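Side-chain contacts in mandelate racemase/muconate lactonizing enzyme-like protein (Rubrobacter xylanophilus DSM 9941, PDB 3CYJ), which belongs to the enolase superfamily, pairing an N-terminal capping domain with a TIM-type barrel that holds a sodium ion: residues Tyr22-Ser25 and Gln30-Ser33; Gln256-Ala261 and Arg288-Pro293. All coordinates share one frame; numbering follows the deposited sequence.

In the fold
From the N terminus, the chain first builds the antiparallel sheet of the N-terminal domain. Contact 1 closes there as a short hairpin, joining the end of strand 8-26 to strand 29-31 across a tight turn. Strands 33-43 and 46-53 complete the sheet before the chain passes through the helices of this domain into the barrel, with the sodium ligands Asp194, Glu221 and Glu222 at or just after the ends of its strands. Contact 2 opens much later and closes a longer loop: it packs helix 254-261 against the end of helix 283-290, with barrel strand 266-269 between them in sequence. The two contacts follow in series, neither nested nor crossed, their nearest atoms about 19 Å apart.

Contact 1: residues Tyr22-Ser25 and Gln30-Ser33; sequences YPES and QWDS
Glu24 and Trp31 face each other as the hydrogen-bonded pair of a small antiparallel beta hairpin in the N-terminal domain of this enolase-superfamily protein. Two backbone bonds satisfy the N and O of both residues: Glu24 N gives its hydrogen to Trp31 O at 3.1 Å, and Trp31 N returns one to Glu24 O at 2.9 Å. Glu24 O also receives a CA-H contact from Gln30, with CA and O 3.4 Å apart. On the face shared by Glu24 and Trp31, the indole lies over the neighbouring strand because chi1 of 64° sets its CG between the backbone N and the carbonyl carbon. Glu24 CB forms a CH-pi contact, 4.1 Å from the centroid of the five-membered ring, while Ser25 N sits over the same face. The indole N-H is taken by Asp321 OD2; the other oxygen of Asp321, OD1, lies close to Glu24 OE1, two carboxylates that would repel if both are charged. The Glu24 carboxylate stands nearly perpendicular to the indole plane (87°). A bound glycerol lies about 3 Å from the Trp31 side chain and the sodium ion about 9 Å away, consistent with the hairpin lying beside the metal-containing pocket. On the opposite face of the sheet, Ser25 and Gln30 form the non-hydrogen-bonded pair. Ser25 OG is bonded to Thr141 OG1, and Ser25 CB meets the aliphatic Gln30 CG at 3.8 Å.

Contact 2: residues Gln256-Ala261 and Arg288-Pro293; sequences QLHDLA and RGHQIP
A water links His258 O, to which it donates at 2.8 Å, with His290 NE2 at 3.2 Å, tying together two outer helices of the TIM-type barrel, 254-261 and 283-290. The other imidazole nitrogen, His290 ND1, is bonded to Ile286 O in its own helix, so both ring nitrogens have polar partners, which fixes the rotation of the ring. Ala261 CB sits squarely over one face of that ring, 3.5 Å from the centroid and 9° off the normal, a CH-pi contact. His258 comes to the ring's edge instead: its CG is turned anti to the backbone N (chi1 170°), bringing CD2 to 3.4 Å from His290 CE1, with the two ring planes at 71°. Both histidines also meet their counterparts, His290 and His258 of a second subunit, gathering four imidazoles at the interface. Beyond His290 the helix ends in a Schellman motif with Gln291, of positive phi, as C-prime residue. Arg288 O accepts a weak bond from Gln291 N and a shorter one from Gln291 NE2, at 2.6 Å and in the carbonyl plane. The chain then runs toward strand 294-296, and Ile292 CD1 rests 3.8 Å from Ala261 CB.

Contact 1: residues Tyr22-Ser25 and Gln30-Ser33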
# COMPACT_ATOMS: atom_id res chain seq x y z
N TYR A 22 -11.59 46.90 10.34
CA TYR A 22 -10.46 47.31 9.50
C TYR A 22 -10.60 46.45 8.25
O TYR A 22 -11.27 45.41 8.31
CB TYR A 22 -9.13 47.01 10.22
CG TYR A 22 -7.90 47.62 9.58
CD1 TYR A 22 -7.58 48.98 9.78
CD2 TYR A 22 -7.02 46.84 8.81
CE1 TYR A 22 -6.42 49.57 9.19
CE2 TYR A 22 -5.85 47.42 8.22
CZ TYR A 22 -5.57 48.79 8.42
OH TYR A 22 -4.44 49.35 7.85
N PRO A 23 -10.03 46.87 7.10
CA PRO A 23 -10.07 45.90 5.96
C PRO A 23 -9.26 44.61 6.30
O PRO A 23 -8.14 44.71 6.82
CB PRO A 23 -9.37 46.64 4.80
CG PRO A 23 -9.02 48.03 5.29
CD PRO A 23 -9.42 48.17 6.75
N GLU A 24 -9.80 43.43 6.00
CA GLU A 24 -9.12 42.20 6.43
C GLU A 24 -8.79 41.27 5.27
O GLU A 24 -9.50 41.21 4.27
CB GLU A 24 -9.97 41.47 7.49
CG GLU A 24 -10.06 42.22 8.85
CD GLU A 24 -10.95 41.50 9.85
OE1 GLU A 24 -11.37 40.37 9.56
OE2 GLU A 24 -11.24 42.02 10.94
N SER A 25 -7.70 40.52 5.40
CA SER A 25 -7.36 39.59 4.34
C SER A 25 -6.53 38.45 4.91
O SER A 25 -6.03 38.52 6.04
CB SER A 25 -6.61 40.30 3.23
OG SER A 25 -5.34 40.71 3.72
N GLN A 30 -10.00 38.43 0.70
CA GLN A 30 -10.14 39.78 1.25
C GLN A 30 -11.61 39.97 1.57
O GLN A 30 -12.50 39.54 0.82
CB GLN A 30 -9.72 40.85 0.23
CG GLN A 30 -8.25 40.87 -0.15
CD GLN A 30 -7.92 41.96 -1.22
OE1 GLN A 30 -8.42 41.91 -2.34
NE2 GLN A 30 -7.09 42.93 -0.87
N TRP A 31 -11.88 40.61 2.70
CA TRP A 31 -13.25 40.86 3.07
C TRP A 31 -13.30 42.08 3.97
O TRP A 31 -12.30 42.46 4.53
CB TRP A 31 -13.93 39.61 3.73
CG TRP A 31 -13.32 39.20 5.05
CD1 TRP A 31 -13.85 39.43 6.30
CD2 TRP A 31 -12.08 38.49 5.26
NE1 TRP A 31 -13.01 38.90 7.26
CE2 TRP A 31 -11.92 38.33 6.66
CE3 TRP A 31 -11.10 37.96 4.39
CZ2 TRP A 31 -10.80 37.68 7.23
CZ3 TRP A 31 -9.99 37.31 4.96
CH2 TRP A 31 -9.85 37.18 6.38
N ASP A 32 -14.48 42.68 4.13
CA ASP A 32 -14.60 43.87 4.95
C ASP A 32 -15.92 43.85 5.70
O ASP A 32 -16.43 44.88 6.15
CB ASP A 32 -14.40 45.18 4.13
CG ASP A 32 -15.58 45.47 3.14
OD1 ASP A 32 -16.54 44.66 3.05
OD2 ASP A 32 -15.54 46.55 2.46
N SER A 33 -16.47 42.65 5.87
CA SER A 33 -17.70 42.45 6.67
C SER A 33 -18.00 40.98 6.94
O SER A 33 -17.42 40.11 6.33
CB SER A 33 -18.92 43.09 5.98
OG SER A 33 -19.31 42.36 4.85

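Contact 2: residues Gln256-Ala261 and Arg288-Pro293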
# COMPACT_ATOMS: atom_id res chain seq x y z
N GLN A 256 -14.98 12.23 5.07
CA GLN A 256 -14.03 13.31 4.75
C GLN A 256 -13.11 13.66 5.93
O GLN A 256 -11.89 13.71 5.78
CB GLN A 256 -14.74 14.57 4.26
CG GLN A 256 -15.09 14.47 2.82
CD GLN A 256 -16.09 15.53 2.42
OE1 GLN A 256 -16.36 16.47 3.19
NE2 GLN A 256 -16.64 15.39 1.20
N LEU A 257 -13.70 13.87 7.11
CA LEU A 257 -12.93 14.04 8.36
C LEU A 257 -12.03 12.84 8.62
O LEU A 257 -10.85 12.99 8.98
CB LEU A 257 -13.85 14.29 9.54
CG LEU A 257 -14.40 15.71 9.59
CD1 LEU A 257 -15.16 15.92 10.87
CD2 LEU A 257 -13.32 16.81 9.41
N HIS A 258 -12.58 11.65 8.38
CA HIS A 258 -11.82 10.43 8.48
C HIS A 258 -10.61 10.37 7.50
O HIS A 258 -9.55 9.85 7.84
CB HIS A 258 -12.76 9.24 8.24
CG HIS A 258 -12.03 7.95 8.08
ND1 HIS A 258 -11.62 7.48 6.86
CD2 HIS A 258 -11.59 7.05 9.00
CE1 HIS A 258 -10.97 6.34 7.02
NE2 HIS A 258 -10.93 6.05 8.31
N ASP A 259 -10.80 10.82 6.25
CA ASP A 259 -9.67 10.93 5.32
C ASP A 259 -8.69 11.99 5.82
O ASP A 259 -7.49 11.75 5.86
CB ASP A 259 -10.14 11.26 3.91
CG ASP A 259 -10.90 10.07 3.22
OD1 ASP A 259 -10.70 8.88 3.60
OD2 ASP A 259 -11.71 10.36 2.28
N LEU A 260 -9.18 13.15 6.23
CA LEU A 260 -8.27 14.20 6.74
C LEU A 260 -7.46 13.75 7.96
O LEU A 260 -6.29 14.04 8.02
CB LEU A 260 -9.04 15.46 7.11
CG LEU A 260 -8.23 16.73 7.25
CD1 LEU A 260 -7.46 16.99 5.95
CD2 LEU A 260 -9.15 17.92 7.55
N ALA A 261 -8.10 13.02 8.90
CA ALA A 261 -7.45 12.57 10.13
C ALA A 261 -6.20 11.78 9.81
O ALA A 261 -5.24 11.82 10.56
CB ALA A 261 -8.38 11.77 11.02
N ARG A 288 -10.22 10.43 18.63
CA ARG A 288 -9.69 9.39 19.53
C ARG A 288 -9.32 8.11 18.74
O ARG A 288 -8.31 7.45 19.03
CB ARG A 288 -10.68 9.03 20.67
CG ARG A 288 -11.23 10.17 21.52
CD ARG A 288 -10.13 10.97 22.19
NE ARG A 288 -9.29 10.18 23.09
CZ ARG A 288 -7.99 9.92 22.90
NH1 ARG A 288 -7.34 9.18 23.80
NH2 ARG A 288 -7.34 10.40 21.84
N GLY A 289 -10.14 7.76 17.74
CA GLY A 289 -9.82 6.61 16.87
C GLY A 289 -8.49 6.72 16.13
O GLY A 289 -7.81 5.73 15.91
N HIS A 290 -8.10 7.95 15.77
CA HIS A 290 -6.88 8.22 15.05
C HIS A 290 -5.78 8.75 15.97
O HIS A 290 -4.63 8.93 15.53
CB HIS A 290 -7.14 9.25 13.98
CG HIS A 290 -7.73 8.71 12.72
ND1 HIS A 290 -9.08 8.47 12.57
CD2 HIS A 290 -7.16 8.41 11.53
CE1 HIS A 290 -9.32 8.02 11.35
NE2 HIS A 290 -8.17 7.99 10.69
N GLN A 291 -6.11 8.99 17.24
CA GLN A 291 -5.18 9.52 18.25
C GLN A 291 -4.57 10.90 17.96
O GLN A 291 -3.36 11.16 18.23
CB GLN A 291 -4.03 8.52 18.53
CG GLN A 291 -4.50 7.18 18.97
CD GLN A 291 -4.95 7.25 20.37
OE1 GLN A 291 -4.14 7.46 21.30
NE2 GLN A 291 -6.27 7.13 20.56
N ILE A 292 -5.39 11.83 17.50
CA ILE A 292 -4.91 13.15 17.27
C ILE A 292 -5.79 14.13 18.05
O ILE A 292 -6.98 13.89 18.22
CB ILE A 292 -4.90 13.48 15.73
CG1 ILE A 292 -6.31 13.41 15.11
CG2 ILE A 292 -3.88 12.58 15.01
CD1 ILE A 292 -6.38 13.67 13.65
N PRO A 293 -5.21 15.26 18.48
CA PRO A 293 -5.99 16.35 19.08
C PRO A 293 -6.96 17.04 18.09
O PRO A 293 -6.81 16.93 16.88
CB PRO A 293 -4.91 17.40 19.50
CG PRO A 293 -3.53 16.79 19.15
CD PRO A 293 -3.80 15.63 18.21
O HOH W 1 -7.56 7.84 7.53